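Local structure of possible glutathione S-transferase (Rhodopseudomonas palustris, 3M8N) at residues 86-89 / 90-94; 111-114 / 115-119; 131-134 / 135-139; 191-195 / 196-200. The protein probably acts as a glutathione transferase, joining glutathione to electrophilic substrates. All blocks are in the same frame, centred on the assembly; numbering follows the deposited sequence.

Contact 1. Residues 86-89 / 90-94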
loop_
_atom_site.group_PDB
_atom_site.type_symbol
_atom_site.label_atom_id
_atom_site.label_comp_id
_atom_site.label_asym_id
_atom_site.label_seq_id
_atom_site.Cartn_x
_atom_site.Cartn_y
_atom_site.Cartn_z
ATOM N N THR A 86 10.276 -2.934 17.220
ATOM C CA THR A 86 11.356 -3.526 16.471
ATOM C C THR A 86 11.231 -3.262 14.981
ATOM O O THR A 86 10.182 -2.974 14.478
ATOM C CB THR A 86 11.530 -5.033 16.770
ATOM O OG1 THR A 86 10.506 -5.785 16.117
ATOM C CG2 THR A 86 11.511 -5.334 18.266
ATOM N N ARG A 87 12.352 -3.327 14.304
ATOM C CA ARG A 87 12.366 -3.163 12.889
ATOM C C ARG A 87 11.424 -4.155 12.184
ATOM O O ARG A 87 10.752 -3.799 11.228
ATOM C CB ARG A 87 13.788 -3.345 12.402
ATOM C CG ARG A 87 13.988 -3.044 10.942
ATOM C CD ARG A 87 15.411 -2.920 10.695
ATOM N NE ARG A 87 15.672 -3.416 9.361
ATOM C CZ ARG A 87 16.881 -3.650 8.865
ATOM N NH1 ARG A 87 17.962 -3.414 9.611
ATOM N NH2 ARG A 87 17.005 -4.108 7.620
HETATM N N MSE A 88 11.410 -5.400 12.656
HETATM C CA MSE A 88 10.609 -6.432 12.073
HETATM C C MSE A 88 9.116 -6.247 12.306
HETATM O O MSE A 88 8.305 -6.430 11.428
HETATM C CB MSE A 88 11.107 -7.774 12.574
HETATM C CG MSE A 88 10.399 -8.929 11.928
HETATM SE SE MSE A 88 10.397 -9.122 9.953
HETATM C CE MSE A 88 9.141 -10.658 9.824
ATOM N N ASP A 89 8.753 -5.819 13.487
ATOM C CA ASP A 89 7.369 -5.516 13.786
ATOM C C ASP A 89 6.782 -4.326 13.031
ATOM O O ASP A 89 5.648 -4.335 12.634
ATOM C CB ASP A 89 7.249 -5.266 15.272
ATOM C CG ASP A 89 7.166 -6.554 16.062
ATOM O OD1 ASP A 89 7.213 -7.694 15.513
ATOM O OD2 ASP A 89 7.024 -6.394 17.262
ATOM N N ARG A 90 7.540 -3.264 12.916
ATOM C CA ARG A 90 7.207 -2.224 12.022
ATOM C C ARG A 90 6.983 -2.682 10.577
ATOM O O ARG A 90 6.078 -2.215 9.936
ATOM C CB ARG A 90 8.295 -1.163 12.110
ATOM C CG ARG A 90 8.318 -0.522 13.420
ATOM C CD ARG A 90 9.425 0.445 13.403
ATOM N NE ARG A 90 9.535 1.086 14.680
ATOM C CZ ARG A 90 10.653 1.680 15.092
ATOM N NH1 ARG A 90 11.710 1.719 14.299
ATOM N NH2 ARG A 90 10.726 2.232 16.281
ATOM N N ALA A 91 7.827 -3.567 10.064
ATOM C CA ALA A 91 7.751 -4.014 8.681
ATOM C C ALA A 91 6.512 -4.890 8.493
ATOM O O ALA A 91 5.865 -4.822 7.477
ATOM C CB ALA A 91 9.019 -4.758 8.300
ATOM N N GLU A 92 6.135 -5.665 9.510
ATOM C CA GLU A 92 4.890 -6.415 9.487
ATOM C C GLU A 92 3.671 -5.586 9.504
ATOM O O GLU A 92 2.753 -5.931 8.849
ATOM C CB GLU A 92 4.778 -7.410 10.650
ATOM C CG GLU A 92 5.847 -8.457 10.672
ATOM C CD GLU A 92 5.666 -9.443 11.844
ATOM O OE1 GLU A 92 4.815 -9.204 12.777
ATOM O OE2 GLU A 92 6.388 -10.469 11.809
ATOM N N ALA A 93 3.653 -4.485 10.242
ATOM C CA ALA A 93 2.556 -3.519 10.160
ATOM C C ALA A 93 2.392 -3.006 8.762
ATOM O O ALA A 93 1.290 -2.909 8.312
ATOM C CB ALA A 93 2.754 -2.345 11.139
ATOM N N LEU A 94 3.500 -2.660 8.085
ATOM C CA LEU A 94 3.491 -2.182 6.713
ATOM C C LEU A 94 3.093 -3.258 5.768
ATOM O O LEU A 94 2.377 -3.003 4.844
ATOM C CB LEU A 94 4.868 -1.578 6.300
ATOM C CG LEU A 94 5.174 -0.177 6.858
ATOM C CD1 LEU A 94 6.624 0.145 6.787
ATOM C CD2 LEU A 94 4.294 0.979 6.316
#

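Contact 2. Residues 111-114 / 115-119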
loop_
_atom_site.group_PDB
_atom_site.type_symbol
_atom_site.label_atom_id
_atom_site.label_comp_id
_atom_site.label_asym_id
_atom_site.label_seq_id
_atom_site.Cartn_x
_atom_site.Cartn_y
_atom_site.Cartn_z
ATOM N N ALA A 111 -16.446 -2.345 -4.032
ATOM C CA ALA A 111 -17.769 -2.824 -3.606
ATOM C C ALA A 111 -18.492 -1.775 -2.768
ATOM O O ALA A 111 -19.591 -1.356 -3.098
ATOM C CB ALA A 111 -17.636 -4.196 -2.826
ATOM N N TYR A 112 -17.829 -1.300 -1.711
ATOM C CA TYR A 112 -18.354 -0.215 -0.879
ATOM C C TYR A 112 -18.670 1.043 -1.675
ATOM O O TYR A 112 -19.701 1.705 -1.498
ATOM C CB TYR A 112 -17.372 0.121 0.273
ATOM C CG TYR A 112 -17.783 1.356 1.048
ATOM C CD1 TYR A 112 -18.809 1.299 1.987
ATOM C CD2 TYR A 112 -17.172 2.586 0.804
ATOM C CE1 TYR A 112 -19.209 2.414 2.672
ATOM C CE2 TYR A 112 -17.562 3.720 1.481
ATOM C CZ TYR A 112 -18.588 3.621 2.408
ATOM O OH TYR A 112 -18.992 4.735 3.068
ATOM N N PHE A 113 -17.745 1.425 -2.536
ATOM C CA PHE A 113 -17.910 2.694 -3.201
ATOM C C PHE A 113 -19.121 2.619 -4.104
ATOM O O PHE A 113 -19.987 3.498 -4.069
ATOM C CB PHE A 113 -16.653 3.059 -4.010
ATOM C CG PHE A 113 -16.772 4.363 -4.718
ATOM C CD1 PHE A 113 -16.591 5.558 -4.025
ATOM C CD2 PHE A 113 -17.101 4.410 -6.065
ATOM C CE1 PHE A 113 -16.727 6.791 -4.677
ATOM C CE2 PHE A 113 -17.235 5.623 -6.731
ATOM C CZ PHE A 113 -17.041 6.813 -6.051
ATOM N N TRP A 114 -19.142 1.563 -4.915
ATOM C CA TRP A 114 -20.138 1.409 -5.996
ATOM C C TRP A 114 -21.488 0.961 -5.480
ATOM O O TRP A 114 -22.497 1.538 -5.848
ATOM C CB TRP A 114 -19.609 0.488 -7.124
ATOM C CG TRP A 114 -18.527 1.161 -7.874
ATOM C CD1 TRP A 114 -17.182 0.936 -7.771
ATOM C CD2 TRP A 114 -18.687 2.219 -8.809
ATOM N NE1 TRP A 114 -16.500 1.802 -8.586
ATOM C CE2 TRP A 114 -17.407 2.593 -9.240
ATOM C CE3 TRP A 114 -19.800 2.884 -9.328
ATOM C CZ2 TRP A 114 -17.203 3.589 -10.168
ATOM C CZ3 TRP A 114 -19.601 3.870 -10.254
ATOM C CH2 TRP A 114 -18.307 4.215 -10.674
ATOM N N LEU A 115 -21.477 -0.013 -4.571
ATOM C CA LEU A 115 -22.720 -0.556 -4.046
ATOM C C LEU A 115 -23.337 0.261 -2.926
ATOM O O LEU A 115 -24.524 0.212 -2.717
ATOM C CB LEU A 115 -22.565 -2.012 -3.621
ATOM C CG LEU A 115 -21.977 -2.948 -4.651
ATOM C CD1 LEU A 115 -21.980 -4.384 -4.118
ATOM C CD2 LEU A 115 -22.659 -2.825 -6.058
ATOM N N CYS A 116 -22.540 1.011 -2.196
ATOM C CA CYS A 116 -23.078 1.740 -1.049
ATOM C C CYS A 116 -23.020 3.231 -1.246
ATOM O O CYS A 116 -23.867 3.933 -0.723
ATOM C CB CYS A 116 -22.442 1.357 0.327
ATOM S SG CYS A 116 -22.313 -0.439 0.861
ATOM N N LEU A 117 -22.051 3.745 -1.987
ATOM C CA LEU A 117 -21.903 5.200 -2.023
ATOM C C LEU A 117 -22.447 5.924 -3.273
ATOM O O LEU A 117 -23.053 6.988 -3.179
ATOM C CB LEU A 117 -20.439 5.521 -1.777
ATOM C CG LEU A 117 -19.959 6.849 -1.236
ATOM C CD1 LEU A 117 -20.686 7.205 0.047
ATOM C CD2 LEU A 117 -18.465 6.689 -0.994
ATOM N N VAL A 118 -22.192 5.353 -4.444
ATOM C CA VAL A 118 -22.626 5.942 -5.700
ATOM C C VAL A 118 -24.064 5.608 -5.934
ATOM O O VAL A 118 -24.430 4.429 -5.984
ATOM C CB VAL A 118 -21.850 5.351 -6.836
ATOM C CG1 VAL A 118 -22.499 5.669 -8.147
ATOM C CG2 VAL A 118 -20.448 5.888 -6.804
ATOM N N LYS A 119 -24.892 6.639 -6.064
ATOM C CA LYS A 119 -26.333 6.434 -6.254
ATOM C C LYS A 119 -26.583 5.636 -7.558
ATOM O O LYS A 119 -26.010 5.961 -8.590
ATOM C CB LYS A 119 -27.067 7.778 -6.229
ATOM C CG LYS A 119 -28.471 7.698 -5.722
ATOM C CD LYS A 119 -29.386 8.536 -6.602
ATOM C CE LYS A 119 -30.525 7.696 -7.178
ATOM N NZ LYS A 119 -31.448 7.211 -6.117
#

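Contact 3. Residues 131-134 / 135-139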
loop_
_atom_site.group_PDB
_atom_site.type_symbol
_atom_site.label_atom_id
_atom_site.label_comp_id
_atom_site.label_asym_id
_atom_site.label_seq_id
_atom_site.Cartn_x
_atom_site.Cartn_y
_atom_site.Cartn_z
ATOM N N ASP A 131 -15.935 -10.714 -9.050
ATOM C CA ASP A 131 -14.515 -10.613 -8.746
ATOM C C ASP A 131 -14.269 -9.934 -7.425
ATOM O O ASP A 131 -13.441 -10.401 -6.664
ATOM C CB ASP A 131 -13.836 -9.789 -9.794
ATOM C CG ASP A 131 -13.601 -10.553 -11.015
ATOM O OD1 ASP A 131 -13.166 -11.730 -10.859
ATOM O OD2 ASP A 131 -13.859 -9.984 -12.119
ATOM N N TRP A 132 -14.977 -8.826 -7.180
ATOM C CA TRP A 132 -14.851 -8.086 -5.938
ATOM C C TRP A 132 -15.144 -9.047 -4.816
ATOM O O TRP A 132 -14.365 -9.163 -3.867
ATOM C CB TRP A 132 -15.780 -6.887 -5.899
ATOM C CG TRP A 132 -15.331 -5.876 -6.808
ATOM C CD1 TRP A 132 -14.092 -5.772 -7.360
ATOM C CD2 TRP A 132 -16.084 -4.791 -7.307
ATOM N NE1 TRP A 132 -14.021 -4.666 -8.177
ATOM C CE2 TRP A 132 -15.242 -4.047 -8.161
ATOM C CE3 TRP A 132 -17.407 -4.354 -7.114
ATOM C CZ2 TRP A 132 -15.675 -2.890 -8.834
ATOM C CZ3 TRP A 132 -17.831 -3.163 -7.789
ATOM C CH2 TRP A 132 -16.954 -2.463 -8.625
ATOM N N LEU A 133 -16.255 -9.770 -4.957
ATOM C CA LEU A 133 -16.641 -10.777 -3.999
ATOM C C LEU A 133 -15.588 -11.901 -3.958
ATOM O O LEU A 133 -15.044 -12.254 -2.898
ATOM C CB LEU A 133 -18.056 -11.302 -4.311
ATOM C CG LEU A 133 -19.250 -10.384 -3.999
ATOM C CD1 LEU A 133 -20.567 -11.159 -3.901
ATOM C CD2 LEU A 133 -19.097 -9.623 -2.711
ATOM N N GLU A 134 -15.297 -12.457 -5.117
ATOM C CA GLU A 134 -14.348 -13.516 -5.142
ATOM C C GLU A 134 -13.016 -13.068 -4.446
ATOM O O GLU A 134 -12.463 -13.805 -3.627
ATOM C CB GLU A 134 -14.241 -14.103 -6.584
ATOM C CG GLU A 134 -12.835 -14.415 -7.169
ATOM C CD GLU A 134 -11.954 -15.364 -6.313
ATOM O OE1 GLU A 134 -12.434 -16.468 -5.962
ATOM O OE2 GLU A 134 -10.768 -15.007 -6.000
ATOM N N ARG A 135 -12.518 -11.870 -4.758
ATOM C CA ARG A 135 -11.170 -11.483 -4.332
ATOM C C ARG A 135 -11.183 -10.955 -2.903
ATOM O O ARG A 135 -10.233 -11.154 -2.177
ATOM C CB ARG A 135 -10.550 -10.430 -5.262
ATOM C CG ARG A 135 -10.446 -10.782 -6.715
ATOM C CD ARG A 135 -9.032 -11.120 -7.020
ATOM N NE ARG A 135 -8.629 -12.322 -6.277
ATOM C CZ ARG A 135 -7.369 -12.653 -5.964
ATOM N NH1 ARG A 135 -6.341 -11.851 -6.332
ATOM N NH2 ARG A 135 -7.152 -13.784 -5.268
ATOM N N GLY A 136 -12.259 -10.279 -2.535
ATOM C CA GLY A 136 -12.513 -9.830 -1.166
ATOM C C GLY A 136 -12.637 -10.974 -0.172
ATOM O O GLY A 136 -12.180 -10.845 0.939
ATOM N N TYR A 137 -13.231 -12.107 -0.576
ATOM C CA TYR A 137 -13.379 -13.223 0.315
ATOM C C TYR A 137 -12.060 -13.933 0.464
ATOM O O TYR A 137 -11.770 -14.467 1.513
ATOM C CB TYR A 137 -14.430 -14.203 -0.215
ATOM C CG TYR A 137 -15.866 -13.887 0.160
ATOM C CD1 TYR A 137 -16.255 -13.797 1.484
ATOM C CD2 TYR A 137 -16.822 -13.684 -0.821
ATOM C CE1 TYR A 137 -17.575 -13.499 1.833
ATOM C CE2 TYR A 137 -18.164 -13.394 -0.496
ATOM C CZ TYR A 137 -18.531 -13.310 0.834
ATOM O OH TYR A 137 -19.827 -13.006 1.172
ATOM N N ALA A 138 -11.256 -13.964 -0.586
ATOM C CA ALA A 138 -9.954 -14.544 -0.452
ATOM C C ALA A 138 -9.102 -13.726 0.529
ATOM O O ALA A 138 -8.310 -14.287 1.257
ATOM C CB ALA A 138 -9.301 -14.629 -1.778
ATOM N N ALA A 139 -9.274 -12.398 0.542
ATOM C CA ALA A 139 -8.566 -11.495 1.476
ATOM C C ALA A 139 -9.034 -11.713 2.931
ATOM O O ALA A 139 -8.213 -11.921 3.845
ATOM C CB ALA A 139 -8.716 -10.027 1.055
#

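Contact 4. Residues 191-195 / 196-200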
loop_
_atom_site.group_PDB
_atom_site.type_symbol
_atom_site.label_atom_id
_atom_site.label_comp_id
_atom_site.label_asym_id
_atom_site.label_seq_id
_atom_site.Cartn_x
_atom_site.Cartn_y
_atom_site.Cartn_z
ATOM N N ARG A 191 -12.777 -5.959 18.780
ATOM C CA ARG A 191 -11.632 -5.557 19.591
ATOM C C ARG A 191 -11.173 -4.142 19.252
ATOM O O ARG A 191 -10.910 -3.313 20.127
ATOM C CB ARG A 191 -10.549 -6.546 19.308
ATOM C CG ARG A 191 -9.509 -6.645 20.300
ATOM C CD ARG A 191 -8.517 -7.755 19.903
ATOM N NE ARG A 191 -9.093 -9.071 20.088
ATOM C CZ ARG A 191 -9.366 -9.983 19.153
ATOM N NH1 ARG A 191 -9.090 -9.816 17.877
ATOM N NH2 ARG A 191 -9.944 -11.119 19.533
ATOM N N VAL A 192 -11.129 -3.842 17.975
ATOM C CA VAL A 192 -10.857 -2.508 17.488
ATOM C C VAL A 192 -11.861 -1.478 17.932
ATOM O O VAL A 192 -11.511 -0.428 18.413
ATOM C CB VAL A 192 -10.697 -2.471 15.933
ATOM C CG1 VAL A 192 -10.524 -1.060 15.475
ATOM C CG2 VAL A 192 -9.508 -3.262 15.557
ATOM N N GLU A 193 -13.127 -1.771 17.760
ATOM C CA GLU A 193 -14.170 -0.922 18.320
ATOM C C GLU A 193 -14.145 -0.682 19.841
ATOM O O GLU A 193 -14.743 0.241 20.257
ATOM C CB GLU A 193 -15.545 -1.380 17.848
ATOM C CG GLU A 193 -15.604 -1.534 16.392
ATOM C CD GLU A 193 -16.593 -2.501 15.930
ATOM O OE1 GLU A 193 -17.256 -3.169 16.740
ATOM O OE2 GLU A 193 -16.732 -2.613 14.717
ATOM N N GLN A 194 -13.455 -1.492 20.643
ATOM C CA GLN A 194 -13.514 -1.309 22.080
ATOM C C GLN A 194 -12.301 -0.621 22.599
ATOM O O GLN A 194 -12.205 -0.456 23.830
ATOM C CB GLN A 194 -13.674 -2.592 22.913
ATOM C CG GLN A 194 -14.347 -3.723 22.259
ATOM C CD GLN A 194 -15.822 -3.915 22.547
ATOM O OE1 GLN A 194 -16.658 -3.185 22.025
ATOM N NE2 GLN A 194 -16.149 -5.001 23.256
ATOM N N THR A 195 -11.388 -0.245 21.684
ATOM C CA THR A 195 -10.223 0.579 21.977
ATOM C C THR A 195 -10.705 1.910 22.403
ATOM O O THR A 195 -11.618 2.444 21.823
ATOM C CB THR A 195 -9.319 0.801 20.722
ATOM O OG1 THR A 195 -8.952 -0.446 20.166
ATOM C CG2 THR A 195 -8.041 1.503 21.048
ATOM N N PRO A 196 -10.087 2.460 23.444
ATOM C CA PRO A 196 -10.525 3.739 23.944
ATOM C C PRO A 196 -10.302 4.797 22.911
ATOM O O PRO A 196 -9.266 4.819 22.277
ATOM C CB PRO A 196 -9.595 3.991 25.138
ATOM C CG PRO A 196 -9.197 2.632 25.570
ATOM C CD PRO A 196 -9.100 1.824 24.338
ATOM N N GLY A 197 -11.267 5.686 22.754
ATOM C CA GLY A 197 -11.175 6.727 21.774
ATOM C C GLY A 197 -11.628 6.345 20.403
ATOM O O GLY A 197 -11.465 7.126 19.496
ATOM N N PHE A 198 -12.208 5.164 20.237
ATOM C CA PHE A 198 -12.675 4.721 18.971
ATOM C C PHE A 198 -13.796 5.641 18.552
ATOM O O PHE A 198 -14.555 6.116 19.404
ATOM C CB PHE A 198 -13.144 3.273 19.038
ATOM C CG PHE A 198 -13.791 2.776 17.756
ATOM C CD1 PHE A 198 -13.037 2.199 16.742
ATOM C CD2 PHE A 198 -15.139 2.921 17.537
ATOM C CE1 PHE A 198 -13.633 1.759 15.565
ATOM C CE2 PHE A 198 -15.712 2.471 16.377
ATOM C CZ PHE A 198 -14.951 1.878 15.388
ATOM N N ILE A 199 -13.849 5.938 17.239
ATOM C CA ILE A 199 -14.958 6.664 16.578
ATOM C C ILE A 199 -15.478 5.902 15.376
ATOM O O ILE A 199 -14.767 5.142 14.745
ATOM C CB ILE A 199 -14.605 8.056 16.186
ATOM C CG1 ILE A 199 -13.401 8.061 15.226
ATOM C CG2 ILE A 199 -14.376 8.881 17.445
ATOM C CD1 ILE A 199 -13.214 9.296 14.423
ATOM N N THR A 200 -16.756 6.084 15.076
ATOM C CA THR A 200 -17.343 5.407 13.954
ATOM C C THR A 200 -17.151 6.287 12.733
ATOM O O THR A 200 -16.755 7.420 12.863
ATOM C CB THR A 200 -18.817 5.214 14.152
ATOM O OG1 THR A 200 -19.423 6.492 14.225
ATOM C CG2 THR A 200 -19.086 4.442 15.409
#

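Contact 1. Residues 86-89 / 90-94
Asp89, Arg90 and Glu92 share the opening turns of helix 87-117, which starts the helical C-terminal domain of the glutathione S-transferase fold, and they exemplify how a capped helix start can also serve a subunit interface. Thr86 is the N-cap, with OG1 accepting from Asp89 N at 3.2 Å. Its carbonyl is used as well: Arg90 N reaches Thr86 O at 3.1 Å through an almost straight bond (175° at the hydrogen). The Arg90 side chain then doubles back over the same oxygen. With CG beside the backbone N (chi1 -66°), that carbon lies 3.3 Å from Thr86 O, and the chain runs extended to NE, which is hydrogen-bonded to Pro84 O.

Asp89 and Glu92 project in the same direction, their carboxylate planes 41° apart and Asp89 OD1 3.9 Å from Glu92 OE1. Two acids this close would probably repel each other, but the arrangement suits a shared counter-charge: Arg64 of the second subunit forms salt bridges through NH2 with both Asp89 OD1 and Glu92 OE2. Nearby, Arg87 makes a cation-pi contact with Tyr75 of the second subunit. Regular helical bonds fix the spacing of the acids, Glu92 N donating to Met88 O at 3.0 Å and Ala93 N to Asp89 O at 3.1 Å. Met88, present as selenomethionine, leans over from the preceding turn; its chain bends at the second torsion and brings the methyl carbon CE to 3.4 Å from Glu92 OE2.

Contact 2. Residues 111-114 / 115-119
Phe113 is flanked by Leu117 and Val118 at the end of helix 87-117. Leu117 CD2 meets the ring at CD1 (3.7 Å), and Val118 CG2 presses on CE2, across the ring from CD1, at a tight 3.2 Å. Phe113 owes this position to a CG anti to its own nitrogen (chi1 180°). An alanine here is likely to leave both the Leu117 and Val118 methyls without their shared aromatic support, opening a gap at the helix end. Next outward, Trp114 lies alongside Val118, with CE3 4.0 Å from CG2, and its indole also meets the ring of Trp132. On another side of the helix, Tyr112 CD1 touches Cys116 CB at 4.0 Å, and the sulfur SG makes an oblique sulfur-aromatic contact. Tyr112 OH is hydrogen-bonded to Arg11 O. Cys116 packs on Cys175; a disulfide between the two is known for this protein but is not formed here.

At the polar edge the last turn widens to pi type. Phe113 O accepts from two donors, Leu117 N and Val118 N, both at 2.9 Å, the second nearly along the C=O axis. The chemistry implies a helix end secured twice, by a doubly used carbonyl and by aromatic-aliphatic packing over its last residues.

Contact 3. Residues 131-134 / 135-139
Glu134 and Arg135 supply the charged part of this turn of helix 129-146, in the helical C-terminal domain of the glutathione S-transferase fold. Their side chains run together, with carboxylate and guanidinium planes 16° apart. Glu134 OE2 approaches the edge of the guanidinium near its plane and accepts from Arg135 NE at 3.4 Å, a weak bond within a salt bridge. Arg135 folds at its second and third torsions, and its CG lies 3.0 Å from Asp131 O.

Helical backbone bonds run from Arg135 N to Asp131 O (2.6 Å) and from Gly136 N to Trp132 O (2.7 Å).

Tyr137 adds an aromatic contact. Its CG lies beside the backbone N (chi1 -86°), which brings the ring back toward the preceding turn, where CD2 is 3.1 Å from Leu133 O and CE2 is 4.4 Å from Leu133 CB. Further out, the ring meets Phe177 edge-to-face and OH bonds to Asp178 N. A leucine in its place would probably leave Asp178 N without that acceptor and Phe177 without its aromatic partner.

The chemistry implies a two-sided helix, with a weak, exposed ion pair on one flank and, on another, a tyrosine tying it to the 177-178 loop.

Contact 4. Residues 191-195 / 196-200
Phe198 folds back on Glu193 through a type II beta turn, Thr195 to Phe198, which reverses the chain just after helix 183-193. The turn is closed by Phe198 N donating to Thr195 O at 3.2 Å, and its third position is Gly197, whose positive phi (85°) suits a residue without a side chain.

With CG anti to the backbone N (chi1 174°), the Phe198 ring is carried back to Glu193. CB lies 3.3 Å from Thr195 O, and CG sits near both Glu193 O and Glu193 CA. CD1 comes to 3.5 Å from Val192 O, while CE1 meets Val192 CG1 at 4.2 Å. At the tip, Phe198 CZ is 3.6 Å from Glu193 CG, which lies over a ring face. Glu193 CA stands nearly above the ring centre, 3.7 Å from the centroid and 12° off the normal, a CH-pi contact.

Tyr166 meets the Phe198 ring almost at right angles and hydrogen-bonds Glu193 OE2 through its OH. Phe198 also packs on Tyr16 and Leu20 of helix 13-24, so the turn joins the C-terminal domain to the thioredoxin-like N-terminal one. At the helix end, before the turn, Val192 O accepts from Thr195 N and, approaching the same face of its carbonyl plane, from Thr195 OG1 at 3.1 Å.

How the contacts relate
All four contacts are local and come in order along the C-terminal domain. Contacts 1 and 2 sit near the two ends of helix 87-117, their centres about 33 Å apart and on opposite sides of the chain's centre. Contact 3 lies on the next helix, 129-146, and touches contact 2: Trp132 CH2 packs on Trp114 CD1 at 3.5 Å, pairing the two helices. Contact 4 spans the end of helix 183-193 and the loop after it, its nearest atoms about 10 Å from contact 2 and further from the others. One C-terminal domain thus meets the second subunit at contact 1, packs two of its own helices together, and meets the N-terminal domain at contact 4.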